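Local coordinates for protein interpain A (Prevotella intermedia, PDB 3BB7) that probably cleaves peptide bonds as a papain-like cysteine protease, represented here by its propeptide and catalytic domain in an inactive zymogen form, at residues Q236-V241 against Y294-L299. The protein carries 1 engineered substitution. Sequence-based numbering, arbitrary orientation.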
# COMPACT_ATOMS: atom_id res chain seq x y z
N GLN A 236 11.08 -17.37 1.92
CA GLN A 236 9.70 -17.84 2.01
C GLN A 236 8.73 -16.71 1.71
O GLN A 236 7.73 -16.90 1.00
CB GLN A 236 9.44 -18.38 3.41
CG GLN A 236 10.15 -19.69 3.66
CD GLN A 236 10.22 -20.06 5.13
OE1 GLN A 236 9.85 -19.28 6.02
NE2 GLN A 236 10.77 -21.24 5.41
N TRP A 237 9.00 -15.52 2.27
CA TRP A 237 8.13 -14.37 2.06
C TRP A 237 8.11 -13.94 0.57
O TRP A 237 7.03 -13.72 0.00
CB TRP A 237 8.67 -13.22 2.92
CG TRP A 237 7.81 -12.02 3.00
CD1 TRP A 237 8.05 -10.80 2.43
CD2 TRP A 237 6.57 -11.89 3.72
NE1 TRP A 237 7.05 -9.91 2.75
CE2 TRP A 237 6.14 -10.55 3.56
CE3 TRP A 237 5.81 -12.76 4.51
CZ2 TRP A 237 4.96 -10.06 4.15
CZ3 TRP A 237 4.65 -12.28 5.09
CH2 TRP A 237 4.24 -10.94 4.91
N MET A 238 9.28 -13.89 -0.07
CA MET A 238 9.29 -13.45 -1.45
C MET A 238 8.63 -14.51 -2.33
O MET A 238 7.97 -14.16 -3.28
CB MET A 238 10.71 -13.17 -1.94
CG MET A 238 11.34 -11.96 -1.30
SD MET A 238 10.31 -10.48 -1.25
CE MET A 238 9.95 -10.15 -2.98
N ASP A 239 8.73 -15.79 -1.98
CA ASP A 239 8.00 -16.79 -2.78
C ASP A 239 6.47 -16.61 -2.71
O ASP A 239 5.77 -16.84 -3.71
CB ASP A 239 8.42 -18.20 -2.37
CG ASP A 239 9.76 -18.61 -3.01
OD1 ASP A 239 10.30 -19.68 -2.62
OD2 ASP A 239 10.29 -17.88 -3.90
N ILE A 240 5.95 -16.17 -1.56
CA ILE A 240 4.53 -15.85 -1.47
C ILE A 240 4.21 -14.70 -2.42
O ILE A 240 3.23 -14.75 -3.17
CB ILE A 240 4.10 -15.50 -0.02
CG1 ILE A 240 4.24 -16.75 0.85
CG2 ILE A 240 2.68 -14.97 -0.01
CD1 ILE A 240 4.10 -16.46 2.33
N VAL A 241 5.01 -13.63 -2.36
CA VAL A 241 4.80 -12.50 -3.26
C VAL A 241 4.82 -12.93 -4.74
O VAL A 241 3.88 -12.62 -5.50
CB VAL A 241 5.82 -11.38 -3.01
CG1 VAL A 241 5.65 -10.25 -4.06
CG2 VAL A 241 5.65 -10.82 -1.57
N TYR A 294 10.31 -1.14 -6.34
CA TYR A 294 11.10 -0.97 -5.12
C TYR A 294 11.55 -2.29 -4.54
O TYR A 294 10.84 -3.28 -4.63
CB TYR A 294 10.25 -0.21 -4.08
CG TYR A 294 9.99 1.23 -4.52
CD1 TYR A 294 10.92 2.23 -4.23
CD2 TYR A 294 8.85 1.58 -5.25
CE1 TYR A 294 10.74 3.53 -4.66
CE2 TYR A 294 8.65 2.93 -5.68
CZ TYR A 294 9.61 3.89 -5.35
OH TYR A 294 9.49 5.20 -5.78
N LYS A 295 12.70 -2.30 -3.90
CA LYS A 295 13.15 -3.51 -3.21
C LYS A 295 12.42 -3.72 -1.89
O LYS A 295 12.32 -2.82 -1.05
CB LYS A 295 14.65 -3.43 -2.96
CG LYS A 295 15.47 -3.67 -4.24
CD LYS A 295 16.92 -3.89 -3.96
CE LYS A 295 17.62 -4.49 -5.17
NZ LYS A 295 17.56 -5.98 -5.20
N ILE A 296 11.93 -4.94 -1.70
CA ILE A 296 11.47 -5.38 -0.38
C ILE A 296 12.20 -6.65 0.09
O ILE A 296 12.16 -6.98 1.28
CB ILE A 296 9.94 -5.57 -0.25
CG1 ILE A 296 9.48 -6.73 -1.14
CG2 ILE A 296 9.20 -4.23 -0.51
CD1 ILE A 296 8.07 -7.25 -0.80
N ASP A 297 12.85 -7.37 -0.82
CA ASP A 297 13.52 -8.61 -0.38
C ASP A 297 14.50 -8.37 0.76
O ASP A 297 14.54 -9.14 1.73
CB ASP A 297 14.21 -9.33 -1.56
CG ASP A 297 15.13 -8.43 -2.39
OD1 ASP A 297 15.29 -7.22 -2.11
OD2 ASP A 297 15.72 -8.98 -3.35
N LEU A 298 15.23 -7.27 0.69
CA LEU A 298 16.24 -6.96 1.69
C LEU A 298 15.67 -6.39 2.99
O LEU A 298 16.44 -6.09 3.92
CB LEU A 298 17.28 -6.01 1.10
CG LEU A 298 16.85 -4.87 0.18
CD1 LEU A 298 15.79 -3.98 0.77
CD2 LEU A 298 18.07 -4.04 -0.24
N LEU A 299 14.35 -6.24 3.10
CA LEU A 299 13.76 -5.69 4.35
C LEU A 299 13.48 -6.81 5.38
O LEU A 299 12.33 -7.02 5.78
CB LEU A 299 12.49 -4.86 4.07
CG LEU A 299 12.71 -3.67 3.11
CD1 LEU A 299 11.41 -2.96 2.89
CD2 LEU A 299 13.75 -2.73 3.64
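M238 meets D297 at the CB carbon, and the flat carboxylate beyond that carbon is turned back to its own loop and away from the helix. One carboxylate oxygen, OD1, takes a weak, bent bond from L298 N (2.8 Å, 123° at the hydrogen); the other, OD2, accepts a hydrogen bond from I75 N and has K295 NZ at a long 4.0 Å. The aspartate thus shows the methionine its aliphatic root. The indole of W237 stays at the margin, its NE1 corner 4.6 Å from I296 CD1 and hydrogen-bonded to Y253 OH.

M238 and I296 carry the contact between them, with D297 adding a smaller share. The methionine chain bends at chi2 and again at chi3 (-59°), a curl that lays sulfur and methyl over the isoleucine. M238 CG lies 3.9 Å from D297 CB. Its SD touches both D297 CA and I296 CG1, the latter at 3.8 Å, and CE also lies against I296 CG1. In I296, CG1 sits between backbone N and carbonyl carbon (chi1 65°), and the ethyl arm extends to the helix, where V241 CG2 adds a looser contact to CD1 (4.4 Å).

The loop presents these groups from a type I beta turn, I296 to L299, closed by the bond from L299 N to I296 O. R229 reinforces it, donating NH1 to I296 O and NH2 to D297 O. Through its last two residues, L298 and L299, the turn packs on helix 49-68, while V280 lies against both I296 and V241.

The whole is buried apolar packing of helix 234-246 against the loop leaving strand 292-294, within the papain-like fold of a C10 (streptopain-family) peptidase, with the I296 side chain about 10 Å from that of H267, the predicted catalytic histidine.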